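Local coordinates for amidohydrolase family protein (Acinetobacter baumannii, PDB 4I6K), which probably hydrolyses the lactone ring of 2-pyrone-4,6-dicarboxylic acid, as a member of the amidohydrolase family, at residues 57-60 against 61-65; 193-196 against 197-200; 271-274 against 275-278; 277-281 against 282-286. All coordinates share one frame; numbering follows the deposited sequence. Where two conformers were deposited one is given.

Contact 1: 57-60 against 61-65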
# COMPACT_ATOMS: atom_id res chain seq x y z
N SER A 57 3.74 -16.45 -10.51
CA SER A 57 4.26 -16.73 -9.18
C SER A 57 3.33 -16.16 -8.10
O SER A 57 3.05 -16.82 -7.10
CB SER A 57 5.68 -16.17 -9.04
OG SER A 57 6.25 -16.58 -7.81
N PHE A 58 2.85 -14.93 -8.32
CA PHE A 58 2.01 -14.27 -7.33
C PHE A 58 0.66 -14.96 -7.14
O PHE A 58 0.25 -15.23 -6.01
CB PHE A 58 1.83 -12.80 -7.67
CG PHE A 58 0.91 -12.08 -6.73
CD1 PHE A 58 1.15 -12.09 -5.37
CD2 PHE A 58 -0.19 -11.39 -7.20
CE1 PHE A 58 0.30 -11.43 -4.50
CE2 PHE A 58 -1.05 -10.73 -6.34
CZ PHE A 58 -0.80 -10.75 -4.99
N ILE A 59 -0.04 -15.24 -8.24
CA ILE A 59 -1.30 -15.97 -8.16
C ILE A 59 -1.06 -17.33 -7.55
O ILE A 59 -1.93 -17.90 -6.89
CB ILE A 59 -2.00 -16.13 -9.53
CG1 ILE A 59 -3.04 -15.04 -9.77
CG2 ILE A 59 -2.74 -17.44 -9.58
CD1 ILE A 59 -2.50 -13.65 -9.70
N SER A 60 0.14 -17.87 -7.76
CA SER A 60 0.47 -19.18 -7.19
C SER A 60 0.52 -19.14 -5.66
O SER A 60 0.11 -20.09 -5.00
CB SER A 60 1.79 -19.69 -7.75
OG SER A 60 2.04 -20.98 -7.25
N HIS A 61 1.05 -18.06 -5.10
CA HIS A 61 1.07 -17.89 -3.65
C HIS A 61 -0.33 -17.67 -3.07
O HIS A 61 -0.64 -18.15 -1.98
CB HIS A 61 1.99 -16.75 -3.25
CG HIS A 61 3.44 -17.05 -3.47
ND1 HIS A 61 4.18 -16.42 -4.44
CD2 HIS A 61 4.27 -17.92 -2.86
CE1 HIS A 61 5.42 -16.88 -4.41
NE2 HIS A 61 5.50 -17.79 -3.46
N LEU A 62 -1.16 -16.92 -3.79
CA LEU A 62 -2.55 -16.69 -3.38
C LEU A 62 -3.28 -18.02 -3.30
O LEU A 62 -3.96 -18.31 -2.31
CB LEU A 62 -3.27 -15.76 -4.35
CG LEU A 62 -2.74 -14.33 -4.51
CD1 LEU A 62 -3.72 -13.48 -5.32
CD2 LEU A 62 -2.49 -13.70 -3.15
N ASP A 63 -3.15 -18.82 -4.35
CA ASP A 63 -3.75 -20.15 -4.41
C ASP A 63 -3.31 -21.03 -3.25
O ASP A 63 -4.14 -21.60 -2.54
CB ASP A 63 -3.41 -20.82 -5.74
CG ASP A 63 -4.03 -20.10 -6.91
OD1 ASP A 63 -3.61 -20.33 -8.06
OD2 ASP A 63 -4.97 -19.30 -6.67
N GLU A 64 -2.00 -21.12 -3.04
CA GLU A 64 -1.43 -21.94 -1.98
C GLU A 64 -1.92 -21.56 -0.58
O GLU A 64 -1.75 -22.34 0.37
CB GLU A 64 0.10 -21.89 -2.01
CG GLU A 64 0.70 -22.30 -3.34
CD GLU A 64 2.21 -22.47 -3.29
OE1 GLU A 64 2.74 -23.32 -4.05
OE2 GLU A 64 2.88 -21.77 -2.50
N HIS A 65 -2.52 -20.38 -0.43
CA HIS A 65 -2.99 -19.93 0.88
C HIS A 65 -4.46 -19.52 0.91
O HIS A 65 -4.92 -18.83 1.82
CB HIS A 65 -2.13 -18.77 1.40
CG HIS A 65 -0.70 -19.15 1.63
ND1 HIS A 65 -0.23 -19.54 2.87
CD2 HIS A 65 0.36 -19.19 0.80
CE1 HIS A 65 1.06 -19.80 2.78
NE2 HIS A 65 1.44 -19.60 1.54
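Leu-62 sits over one face of the Phe-58 ring, a CH-pi contact one turn apart on helix 55-64. Its CG lies 4.3 Å from the centroid of the Phe-58 ring and 17° off the ring normal, somewhat displaced toward the rim. The two methyls reach different ring atoms on that side: CD2 of Leu-62 comes to Phe-58 CE1 at 3.8 Å, while CD1 of Leu-62 is 4.0 Å from Phe-58 CE2. Phe-58 carries its ring beside its own carbonyl carbon (chi1 177°), which leans it along the helix toward the following turn. The same two residues are also joined by the helical hydrogen bond from Leu-62 N to Phe-58 O, 3.1 Å. On another side of the helix the Asp-63 carboxylate crosses Ile-59 obliquely, with OD1 3.4 Å from Ile-59 CG2; its OD2 forms a salt bridge with Arg-95. His-61 folds back along the chain, putting ND1 2.9 Å from Ser-57 O, and its ring meets those of Trp-249 and Tyr-260. In this beta-alpha-beta unit of the barrel, Phe-58 and Leu-62 both touch Asp-29 on strand 28-32. The chemistry is thus divided by side: apolar packing faces the strands, and a charge pair with Arg-95 secures Asp-63.

Contact 2: 193-196 against 197-200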
# COMPACT_ATOMS: atom_id res chain seq x y z
N PRO A 193 7.84 11.69 17.94
CA PRO A 193 6.83 12.75 17.85
C PRO A 193 6.12 12.78 16.49
O PRO A 193 4.92 12.99 16.43
CB PRO A 193 7.63 14.04 18.05
CG PRO A 193 8.82 13.62 18.86
CD PRO A 193 9.09 12.16 18.57
N ASP A 194 6.86 12.59 15.41
CA ASP A 194 6.21 12.59 14.10
C ASP A 194 5.20 11.46 13.99
O ASP A 194 4.19 11.60 13.32
CB ASP A 194 7.24 12.45 12.98
CG ASP A 194 8.17 13.63 12.90
OD1 ASP A 194 9.22 13.50 12.26
OD2 ASP A 194 7.85 14.69 13.48
N TYR A 195 5.50 10.32 14.61
CA TYR A 195 4.57 9.22 14.52
C TYR A 195 3.33 9.52 15.35
O TYR A 195 2.20 9.18 14.97
CB TYR A 195 5.19 7.90 14.95
CG TYR A 195 4.35 6.71 14.52
CD1 TYR A 195 4.23 6.39 13.17
CD2 TYR A 195 3.66 5.93 15.44
CE1 TYR A 195 3.46 5.33 12.76
CE2 TYR A 195 2.90 4.87 15.04
CZ TYR A 195 2.80 4.58 13.69
OH TYR A 195 2.03 3.52 13.26
N GLN A 196 3.57 10.14 16.51
CA GLN A 196 2.49 10.50 17.40
C GLN A 196 1.57 11.50 16.72
O GLN A 196 0.36 11.39 16.81
CB GLN A 196 3.03 11.07 18.72
CG GLN A 196 3.73 10.07 19.61
CD GLN A 196 2.81 8.94 20.09
OE1 GLN A 196 1.76 9.19 20.67
NE2 GLN A 196 3.22 7.70 19.86
N LYS A 197 2.16 12.49 16.06
CA LYS A 197 1.35 13.49 15.37
C LYS A 197 0.53 12.79 14.29
O LYS A 197 -0.69 13.00 14.18
CB LYS A 197 2.23 14.57 14.75
CG LYS A 197 1.44 15.63 13.96
CD LYS A 197 0.83 16.69 14.86
CE LYS A 197 1.70 17.94 14.92
NZ LYS A 197 1.09 19.03 15.74
N PHE A 198 1.20 11.95 13.51
CA PHE A 198 0.57 11.15 12.46
C PHE A 198 -0.68 10.44 12.97
O PHE A 198 -1.75 10.55 12.39
CB PHE A 198 1.58 10.13 11.90
CG PHE A 198 0.95 8.91 11.28
CD1 PHE A 198 1.07 7.67 11.89
CD2 PHE A 198 0.25 9.00 10.09
CE1 PHE A 198 0.50 6.55 11.31
CE2 PHE A 198 -0.33 7.88 9.52
CZ PHE A 198 -0.21 6.65 10.13
N LEU A 199 -0.52 9.74 14.09
CA LEU A 199 -1.61 9.01 14.71
C LEU A 199 -2.79 9.92 15.04
O LEU A 199 -3.94 9.55 14.83
CB LEU A 199 -1.12 8.32 15.99
CG LEU A 199 -0.19 7.13 15.82
CD1 LEU A 199 0.44 6.79 17.15
CD2 LEU A 199 -0.94 5.93 15.27
N SER A 200 -2.50 11.10 15.58
CA SER A 200 -3.56 12.02 15.96
C SER A 200 -4.31 12.56 14.72
O SER A 200 -5.45 13.00 14.81
CB SER A 200 -2.97 13.19 16.74
OG SER A 200 -2.16 13.99 15.89
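A local i to i+3 and i+4 packing of Tyr-195 against Phe-198 and Leu-199 runs along helix 193-201, which links strands 176-178 and 207-210 in a beta-alpha-beta crossover of the (beta/alpha)8 barrel. The two aromatic side chains lie next to each other and point the same way, but their planes are inclined at 43°, so the pair is oblique, with centroids 5.1 Å apart. Phe-198 presents its CD1 corner to one face of the tyrosine ring, 3.5 Å from Tyr-195 CE1. Leu-199 crosses the tyrosine on its other ortho side, where its CD1 comes within 3.7 Å of Tyr-195 CD2. Both aromatic rings are carried beside their own carbonyl carbons, with chi1 -165° for Tyr-195, an arrangement that sends them off together from one flank of the helix. The phenol is fixed at its far end by a hydrogen bond between OH and Phe-181 O, and Tyr-195 and Leu-199 also touch Phe-234 of helix 222-237. Gln-196, bent at chi2, gives its NE2 to Ile-190 O in the preceding loop. Beneath the packing runs the ordinary helical ladder, including the bond from Leu-199 N to Tyr-195 O at 2.9 Å.

Contact 3: 271-274 against 275-278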
# COMPACT_ATOMS: atom_id res chain seq x y z
N VAL A 271 -1.68 -10.21 14.53
CA VAL A 271 -3.12 -10.28 14.68
C VAL A 271 -3.51 -11.69 15.09
O VAL A 271 -3.85 -12.53 14.25
CB VAL A 271 -3.85 -9.91 13.37
CG1 VAL A 271 -5.36 -9.83 13.60
CG2 VAL A 271 -3.32 -8.59 12.84
N PHE A 272 -3.45 -11.93 16.39
CA PHE A 272 -3.74 -13.24 16.93
C PHE A 272 -5.23 -13.63 16.86
O PHE A 272 -5.57 -14.77 16.49
CB PHE A 272 -3.24 -13.32 18.37
CG PHE A 272 -3.28 -14.70 18.93
CD1 PHE A 272 -3.61 -14.92 20.26
CD2 PHE A 272 -3.02 -15.79 18.12
CE1 PHE A 272 -3.66 -16.20 20.77
CE2 PHE A 272 -3.07 -17.08 18.61
CZ PHE A 272 -3.39 -17.28 19.94
N ASP A 273 -6.10 -12.70 17.19
CA ASP A 273 -7.54 -12.96 17.26
C ASP A 273 -8.15 -13.17 15.87
O ASP A 273 -8.08 -12.30 15.00
CB ASP A 273 -8.24 -11.82 18.00
CG ASP A 273 -9.74 -11.95 17.98
OD1 ASP A 273 -10.27 -12.66 17.10
OD2 ASP A 273 -10.40 -11.34 18.85
N LYS A 274 -8.75 -14.34 15.68
CA LYS A 274 -9.22 -14.76 14.36
C LYS A 274 -10.46 -14.00 13.86
O LYS A 274 -10.69 -13.92 12.65
CB LYS A 274 -9.46 -16.28 14.30
CG LYS A 274 -9.90 -16.75 12.90
CD LYS A 274 -10.53 -18.15 12.91
CE LYS A 274 -11.34 -18.42 11.63
NZ LYS A 274 -12.65 -17.68 11.59
N HIS A 275 -11.26 -13.46 14.78
CA HIS A 275 -12.34 -12.58 14.37
C HIS A 275 -11.72 -11.36 13.69
O HIS A 275 -12.19 -10.93 12.64
CB HIS A 275 -13.18 -12.13 15.57
CG HIS A 275 -13.62 -13.26 16.46
ND1 HIS A 275 -14.37 -14.32 16.00
CD2 HIS A 275 -13.43 -13.48 17.78
CE1 HIS A 275 -14.62 -15.15 17.00
NE2 HIS A 275 -14.06 -14.66 18.09
N GLU A 276 -10.67 -10.82 14.31
CA GLU A 276 -9.96 -9.67 13.75
C GLU A 276 -9.25 -10.00 12.44
O GLU A 276 -9.17 -9.16 11.52
CB GLU A 276 -8.97 -9.12 14.76
CG GLU A 276 -9.64 -8.54 15.97
CD GLU A 276 -8.64 -8.08 17.01
OE1 GLU A 276 -7.42 -8.17 16.72
OE2 GLU A 276 -9.06 -7.66 18.11
N GLN A 277 -8.72 -11.21 12.34
CA GLN A 277 -8.13 -11.65 11.09
C GLN A 277 -9.19 -11.66 9.98
O GLN A 277 -8.90 -11.28 8.84
CB GLN A 277 -7.47 -13.02 11.25
CG GLN A 277 -6.19 -13.03 12.11
CD GLN A 277 -5.67 -14.44 12.36
OE1 GLN A 277 -6.26 -15.41 11.90
NE2 GLN A 277 -4.57 -14.56 13.10
N CYS A 278 -10.41 -12.07 10.31
CA CYS A 278 -11.48 -12.09 9.32
C CYS A 278 -11.81 -10.68 8.80
O CYS A 278 -11.97 -10.49 7.59
CB CYS A 278 -12.72 -12.79 9.89
SG CYS A 278 -12.52 -14.60 10.13
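Asp-273 is the N-cap of helix 274-289, and its carboxylate accepts from His-275 N and, weakly, Glu-276 N in the first turn of the helix. OD1 of Asp-273 is 2.6 Å from His-275 N, met nearly along the C-O axis, and 3.4 Å from Glu-276 N. The aspartate reaches them because CG swings away from its backbone N to stand beside the carbonyl carbon (chi1 174°). One carboxylate oxygen thus serves two donors. Its carbonyl oxygen begins the regular ladder by accepting from Gln-277 N at 2.9 Å. Gln-277 runs extended back past Val-271, the two side chains sliding by in opposite directions with CG of Gln-277 3.6 Å from Val-271 CG1. This packing links Val-271, just past helix 260-270, to the start of the next helix. The Gln-277 amide donates NE2 to Val-271 O, a bond modelled so short that its length is doubtful. Asp-273 and Glu-276 stack their carboxylates, planes 15° apart, with OD2 of Asp-273 4.0 Å from OE2 of Glu-276. Their like charges would disfavour this approach, but Lys-235 bridges Glu-276 OE2 and Tyr-231 bonds OE1, while the dipole of the helix start probably eases the charge on Asp-273.

Contact 4: 277-281 against 282-286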
# COMPACT_ATOMS: atom_id res chain seq x y z
N GLN A 277 -8.72 -11.21 12.34
CA GLN A 277 -8.13 -11.65 11.09
C GLN A 277 -9.19 -11.66 9.98
O GLN A 277 -8.90 -11.28 8.84
CB GLN A 277 -7.47 -13.02 11.25
CG GLN A 277 -6.19 -13.03 12.11
CD GLN A 277 -5.67 -14.44 12.36
OE1 GLN A 277 -6.26 -15.41 11.90
NE2 GLN A 277 -4.57 -14.56 13.10
N CYS A 278 -10.41 -12.07 10.31
CA CYS A 278 -11.48 -12.09 9.32
C CYS A 278 -11.81 -10.68 8.80
O CYS A 278 -11.97 -10.49 7.59
CB CYS A 278 -12.72 -12.79 9.89
SG CYS A 278 -12.52 -14.60 10.13
N LEU A 279 -11.89 -9.70 9.69
CA LEU A 279 -12.18 -8.34 9.27
C LEU A 279 -11.06 -7.86 8.38
O LEU A 279 -11.30 -7.30 7.31
CB LEU A 279 -12.28 -7.40 10.48
CG LEU A 279 -13.56 -7.36 11.32
CD1 LEU A 279 -13.43 -6.23 12.31
CD2 LEU A 279 -14.80 -7.16 10.45
N ILE A 280 -9.83 -8.03 8.84
CA ILE A 280 -8.66 -7.56 8.12
C ILE A 280 -8.44 -8.25 6.77
O ILE A 280 -8.11 -7.60 5.81
CB ILE A 280 -7.40 -7.63 9.00
CG1 ILE A 280 -7.60 -6.78 10.24
CG2 ILE A 280 -6.20 -7.15 8.26
CD1 ILE A 280 -6.47 -6.74 11.19
N LEU A 281 -8.63 -9.55 6.70
CA LEU A 281 -8.48 -10.25 5.44
C LEU A 281 -9.68 -10.19 4.53
O LEU A 281 -9.55 -10.41 3.34
CB LEU A 281 -8.11 -11.71 5.68
CG LEU A 281 -6.82 -12.05 6.41
CD1 LEU A 281 -6.69 -13.52 6.53
CD2 LEU A 281 -5.64 -11.49 5.73
N ASN A 282 -10.86 -9.94 5.08
CA ASN A 282 -12.09 -10.11 4.34
C ASN A 282 -13.02 -8.91 4.22
O ASN A 282 -13.16 -8.34 3.15
CB ASN A 282 -12.82 -11.28 4.94
CG ASN A 282 -14.11 -11.56 4.29
OD1 ASN A 282 -14.80 -12.48 4.68
ND2 ASN A 282 -14.47 -10.78 3.29
N GLN A 283 -13.69 -8.53 5.29
CA GLN A 283 -14.60 -7.41 5.18
C GLN A 283 -13.90 -6.09 4.88
O GLN A 283 -14.35 -5.36 4.03
CB GLN A 283 -15.46 -7.28 6.44
CG GLN A 283 -16.66 -8.18 6.48
CD GLN A 283 -16.39 -9.53 7.09
OE1 GLN A 283 -17.25 -10.38 7.12
NE2 GLN A 283 -15.19 -9.72 7.59
N ASN A 284 -12.81 -5.80 5.57
CA ASN A 284 -12.22 -4.48 5.46
C ASN A 284 -11.72 -4.19 4.06
O ASN A 284 -11.98 -3.16 3.52
CB ASN A 284 -11.07 -4.28 6.45
CG ASN A 284 -11.50 -4.38 7.87
OD1 ASN A 284 -12.68 -4.42 8.18
ND2 ASN A 284 -10.55 -4.41 8.77
N PRO A 285 -11.04 -5.14 3.45
CA PRO A 285 -10.50 -4.90 2.11
C PRO A 285 -11.59 -5.08 1.06
O PRO A 285 -11.57 -4.41 0.02
CB PRO A 285 -9.41 -5.97 1.98
CG PRO A 285 -9.84 -7.07 2.92
CD PRO A 285 -10.56 -6.40 4.04
N THR A 286 -12.54 -5.96 1.32
CA THR A 286 -13.69 -6.05 0.44
C THR A 286 -14.36 -4.68 0.32
O THR A 286 -14.64 -4.23 -0.80
CB THR A 286 -14.70 -7.06 0.94
OG1 THR A 286 -14.11 -8.36 0.89
CG2 THR A 286 -15.96 -7.03 0.06
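Asn-284 turns its CG beside the backbone N, a torsion (chi1 -62°) that lays its amide back against Leu-279, at the wider pi-type turn of helix 274-289. CG of Asn-284 lies 3.0 Å from Leu-279 O, while OD1 comes within 3.8 Å of Leu-279 CB. Beside it, Gln-283 bends at chi2 (89°) and doubles back over the same leucine, bringing NE2 3.9 Å from Leu-279 CD2. The turn itself is marked by an i to i+5 bond: Asn-284 N reaches Leu-279 O at 2.7 Å, in the carbonyl plane. Asn-282 N adds a weak bond to the same oxygen. The next position is Pro-285, which has no N-H to give to the preceding turn, and the helix kinks there. Taken as short segments, 277-281 and 282-286 have axes 20° apart. The Asn-284 amide is held from outside, ND2 bonding Leu-243 O and, weakly, Leu-240 O, so the widened turn is joined to the chain at strand 243-244. Pro-285 also packs on Ile-244 and on Ile-28 and Thr-30 of strand 28-32, placing this C-terminal helix against the first and last strands of the barrel. The proline ring packs against carbonyl oxygens of the turn before, with CD 3.3 Å from Ile-280 O and CG 3.4 Å from Leu-281 O.

How the contacts relate
Contacts 3 and 4 form one continuous unit: they share Gln-277 and Cys-278 on helix 274-289, their centres are about 9 Å apart, and Val-271 CG2 of contact 3 packs 4.0 Å from Ile-280 CD1 of contact 4. Contact 1 belongs to the first helix of the barrel; its nearest atoms are about 7 Å from contact 4, and both reach strand 28-32. Contact 2 lies on the other side of the chain's centre from contact 1, the centres being about 36 Å apart. The bound citric acid lies about 11 Å from the side chain of Phe-58 in contact 1, too far to touch it.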